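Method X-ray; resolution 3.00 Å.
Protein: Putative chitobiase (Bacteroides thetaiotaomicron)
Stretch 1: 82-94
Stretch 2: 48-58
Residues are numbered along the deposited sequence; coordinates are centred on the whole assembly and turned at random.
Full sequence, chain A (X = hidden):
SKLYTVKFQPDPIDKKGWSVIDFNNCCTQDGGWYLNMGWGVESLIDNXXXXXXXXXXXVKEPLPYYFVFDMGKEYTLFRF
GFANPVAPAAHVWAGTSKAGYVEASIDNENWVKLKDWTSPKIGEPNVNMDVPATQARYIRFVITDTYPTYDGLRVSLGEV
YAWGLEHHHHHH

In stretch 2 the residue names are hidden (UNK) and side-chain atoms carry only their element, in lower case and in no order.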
# COMPACT_ATOMS: atom_id res chain seq x y z
N PHE A 82 2.38 -5.34 -2.68
CA PHE A 82 3.18 -4.30 -2.05
C PHE A 82 4.58 -4.83 -1.80
O PHE A 82 4.87 -5.99 -2.08
CB PHE A 82 2.51 -3.85 -0.74
CG PHE A 82 2.21 -4.98 0.21
CD1 PHE A 82 3.20 -5.47 1.07
CD2 PHE A 82 0.95 -5.57 0.24
CE1 PHE A 82 2.92 -6.52 1.95
CE2 PHE A 82 0.66 -6.62 1.11
CZ PHE A 82 1.65 -7.10 1.97
N ALA A 83 5.45 -3.98 -1.28
CA ALA A 83 6.82 -4.39 -0.98
C ALA A 83 7.37 -3.73 0.29
O ALA A 83 7.56 -2.51 0.34
CB ALA A 83 7.72 -4.07 -2.17
N ASN A 84 7.62 -4.54 1.31
CA ASN A 84 8.17 -4.03 2.55
C ASN A 84 9.35 -3.09 2.27
O ASN A 84 9.94 -3.11 1.18
CB ASN A 84 8.59 -5.19 3.45
CG ASN A 84 7.42 -5.75 4.24
OD1 ASN A 84 7.24 -6.97 4.34
ND2 ASN A 84 6.61 -4.85 4.81
N PRO A 85 9.70 -2.25 3.26
CA PRO A 85 10.82 -1.31 3.10
C PRO A 85 12.12 -2.02 2.82
O PRO A 85 12.32 -3.16 3.24
CB PRO A 85 10.83 -0.58 4.44
CG PRO A 85 9.40 -0.53 4.78
CD PRO A 85 8.96 -1.95 4.49
N VAL A 86 13.00 -1.32 2.12
CA VAL A 86 14.30 -1.84 1.76
C VAL A 86 15.34 -0.72 1.78
O VAL A 86 15.09 0.38 1.28
CB VAL A 86 14.28 -2.44 0.35
CG1 VAL A 86 14.02 -1.33 -0.67
CG2 VAL A 86 15.58 -3.15 0.08
N ALA A 87 16.52 -1.02 2.34
CA ALA A 87 17.62 -0.05 2.44
C ALA A 87 17.74 0.84 1.20
O ALA A 87 17.53 0.39 0.07
CB ALA A 87 18.93 -0.79 2.68
N PRO A 88 18.11 2.13 1.39
CA PRO A 88 18.43 2.84 2.63
C PRO A 88 17.21 3.28 3.44
O PRO A 88 17.22 4.37 4.02
CB PRO A 88 19.21 4.04 2.12
CG PRO A 88 18.43 4.41 0.90
CD PRO A 88 18.24 3.04 0.23
N ALA A 89 16.17 2.46 3.46
CA ALA A 89 14.97 2.79 4.22
C ALA A 89 15.34 2.75 5.69
O ALA A 89 15.93 1.78 6.16
CB ALA A 89 13.86 1.80 3.92
N ALA A 90 14.98 3.80 6.42
CA ALA A 90 15.32 3.86 7.84
C ALA A 90 14.59 2.85 8.73
O ALA A 90 14.91 2.72 9.91
CB ALA A 90 15.09 5.27 8.36
N HIS A 91 13.62 2.13 8.18
CA HIS A 91 12.87 1.17 8.98
C HIS A 91 12.51 -0.13 8.28
O HIS A 91 11.33 -0.41 8.06
CB HIS A 91 11.58 1.81 9.49
CG HIS A 91 11.78 2.95 10.44
ND1 HIS A 91 12.09 4.23 10.02
CD2 HIS A 91 11.64 3.03 11.78
CE1 HIS A 91 12.13 5.04 11.06
NE2 HIS A 91 11.86 4.33 12.14
N VAL A 92 13.51 -0.94 7.93
CA VAL A 92 13.24 -2.21 7.28
C VAL A 92 12.74 -3.21 8.32
O VAL A 92 12.01 -4.15 7.99
CB VAL A 92 14.50 -2.79 6.58
CG1 VAL A 92 14.91 -1.89 5.43
CG2 VAL A 92 15.64 -2.92 7.57
N TRP A 93 13.13 -3.01 9.58
CA TRP A 93 12.69 -3.90 10.65
C TRP A 93 11.22 -3.61 10.98
O TRP A 93 10.53 -4.42 11.61
CB TRP A 93 13.56 -3.75 11.92
CG TRP A 93 13.53 -2.37 12.54
CD1 TRP A 93 14.32 -1.32 12.22
CD2 TRP A 93 12.55 -1.86 13.47
NE1 TRP A 93 13.89 -0.17 12.85
CE2 TRP A 93 12.80 -0.48 13.63
CE3 TRP A 93 11.48 -2.43 14.16
CZ2 TRP A 93 12.03 0.33 14.44
CZ3 TRP A 93 10.71 -1.62 14.97
CH2 TRP A 93 10.98 -0.25 15.11
N ALA A 94 10.73 -2.45 10.54
CA ALA A 94 9.35 -2.04 10.82
C ALA A 94 8.31 -2.65 9.88
O ALA A 94 7.13 -2.68 10.22
CB ALA A 94 9.26 -0.53 10.79
N UNK A 48 9.88 3.61 -6.14
CA UNK A 48 10.79 2.65 -5.51
C UNK A 48 10.59 2.34 -4.02
O UNK A 48 10.06 3.15 -3.26
o UNK A 48 12.19 5.39 -5.30
c UNK A 48 12.67 4.29 -5.01
n UNK A 48 13.58 4.14 -4.04
c UNK A 48 12.26 3.03 -5.74
N UNK A 49 10.98 1.12 -3.60
CA UNK A 49 10.86 0.68 -2.21
C UNK A 49 12.00 1.29 -1.38
O UNK A 49 12.15 1.00 -0.19
c UNK A 49 10.59 -1.16 -3.70
c UNK A 49 10.99 -0.84 -2.30
c UNK A 49 11.23 -0.04 -4.48
N UNK A 50 12.83 2.11 -2.03
CA UNK A 50 13.94 2.76 -1.35
C UNK A 50 13.45 3.78 -0.34
O UNK A 50 14.10 4.02 0.69
N UNK A 51 12.32 4.39 -0.65
CA UNK A 51 11.67 5.38 0.21
C UNK A 51 10.58 4.59 0.91
O UNK A 51 10.01 3.66 0.32
o UNK A 51 9.98 5.85 -1.42
c UNK A 51 11.98 7.18 -1.48
c UNK A 51 10.99 6.46 -0.60
N UNK A 52 10.26 4.96 2.15
CA UNK A 52 9.24 4.23 2.92
C UNK A 52 8.13 5.10 3.47
O UNK A 52 8.08 6.30 3.23
c UNK A 52 10.23 4.44 5.23
o UNK A 52 11.25 4.38 7.37
c UNK A 52 9.90 3.50 4.09
c UNK A 52 11.05 3.80 6.31
n UNK A 52 11.54 2.61 6.05
N UNK A 53 7.24 4.46 4.22
CA UNK A 53 6.12 5.10 4.90
C UNK A 53 6.20 4.63 6.35
O UNK A 53 6.44 3.45 6.61
c UNK A 53 1.35 3.88 7.93
c UNK A 53 3.62 4.86 5.26
c UNK A 53 2.69 1.90 7.46
c UNK A 53 2.08 4.54 6.92
c UNK A 53 4.78 4.66 4.31
c UNK A 53 2.91 6.02 5.47
c UNK A 53 3.41 2.56 6.46
c UNK A 53 3.11 3.90 6.18
n UNK A 53 1.98 5.83 6.46
c UNK A 53 1.67 2.56 8.19
N UNK A 54 5.99 5.54 7.29
CA UNK A 54 6.05 5.18 8.69
C UNK A 54 4.72 5.48 9.39
O UNK A 54 4.10 6.52 9.15
c UNK A 54 8.27 3.89 10.28
c UNK A 54 7.71 5.26 10.65
c UNK A 54 8.80 6.13 11.30
c UNK A 54 7.19 5.93 9.38
N UNK A 55 4.27 4.55 10.22
CA UNK A 55 3.03 4.70 10.96
C UNK A 55 3.22 5.80 12.01
O UNK A 55 4.31 6.36 12.11
s UNK A 55 4.05 2.92 12.75
c UNK A 55 2.71 3.40 11.68
N UNK A 56 2.18 6.11 12.79
CA UNK A 56 2.31 7.13 13.82
C UNK A 56 3.27 6.54 14.84
O UNK A 56 3.08 5.41 15.30
n UNK A 56 -1.49 10.11 18.07
c UNK A 56 -0.29 9.13 15.73
c UNK A 56 0.97 7.42 14.48
n UNK A 56 -0.63 12.21 17.69
n UNK A 56 -0.20 10.50 16.22
c UNK A 56 -0.78 10.94 17.33
c UNK A 56 0.77 8.88 14.70
N UNK A 57 4.29 7.30 15.21
CA UNK A 57 5.28 6.77 16.12
C UNK A 57 5.23 7.29 17.54
O UNK A 57 5.59 6.57 18.48
c UNK A 57 9.18 2.35 14.45
c UNK A 57 9.03 4.13 16.01
c UNK A 57 8.20 2.98 13.65
c UNK A 57 7.69 5.99 15.94
c UNK A 57 8.04 4.78 15.24
c UNK A 57 6.67 7.00 15.52
c UNK A 57 9.60 2.91 15.63
n UNK A 57 9.25 4.90 17.12
c UNK A 57 7.62 4.20 14.04
c UNK A 57 8.44 6.01 17.06
N UNK A 58 4.77 8.52 17.71
CA UNK A 58 4.71 9.11 19.04
C UNK A 58 3.60 8.45 19.86
O UNK A 58 3.63 8.46 21.09
c UNK A 58 4.47 10.62 18.96
c UNK A 58 5.57 11.36 18.19
o UNK A 58 5.28 12.46 17.65
o UNK A 58 6.72 10.87 18.13

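Position 48 has two side-chain carbons, the second carrying one oxygen and one nitrogen. This terminal amide is N48, and it makes no contact with stretch 1. At position 49 three carbons close a ring onto the backbone nitrogen, which only proline does. The CA-to-CB bond of P49 points toward stretch 1, and the ring packs on it: its CB lies 3.5 Å from V86 CG1, and its CG lies 4.4 Å from A83 CB. Its carbonyl accepts a weak hydrogen bond from the backbone, V86 N to P49 O at 3.4 Å with an N-H...O angle of 143°.

Position 50 has no side-chain atoms and is therefore G50. Its CA approaches V86 O at 3.7 Å; an ideal CB here would clash with the N48 side-chain amide, 2.2 Å from the atom modelled as ND2. Position 51 carries one carbon bearing an oxygen and a carbon, the beta-branched pattern of T51, whose CA-to-CB bond points away from stretch 1.

Position 52 has three carbons, the third carrying one oxygen and one nitrogen: one methylene longer than N48, hence Q52. Its chain, with chi1 p and chi2 t, carries the amide to A89 and H91. As modelled, Q52 OE1 is 2.8 Å from H91 ND1 and Q52 NE2 is 3.0 Å from H91 N; the amide is probably turned over, so the bonding pattern stays open.

Position 53 shows one carbon followed by fused five- and six-membered rings of eight carbons and one nitrogen, an indole. The CA-to-CB bond of W53 points away from stretch 1. At position 54 four carbons fork at the second, as in leucine. L54 CD1 sits 3.7 Å from the centroid of the H91 ring (CG, ND1, CD2, CE1, NE2), 13° off its normal, a CH-pi contact over the face.

Position 55 ends in sulfur after one carbon, giving C55. Position 56 has three carbons, a nitrogen, then a carbon with two more nitrogens, the guanidinium of R56. Both lie out of reach of stretch 1.

Position 57 repeats the indole pattern and is W57. Its six-membered ring lies oblique to the H91 ring, with centroids 5.0 Å apart and planes at 57°. It meets W93 rim to rim, CH2 of W57 to CH2 of W93 at 3.2 Å. Position 58 has two carbons, the second bearing two oxygens: D58, which is out of reach.

The contact buries 555 Å² in total. P49 and G50 pack along the backbone near V86, while Q52, L54 and W57 surround H91: the amide at its edge, a leucine methyl over one face, and the indole set obliquely.

Stretch 2, residues 48-58: NPGTQWLCRWD
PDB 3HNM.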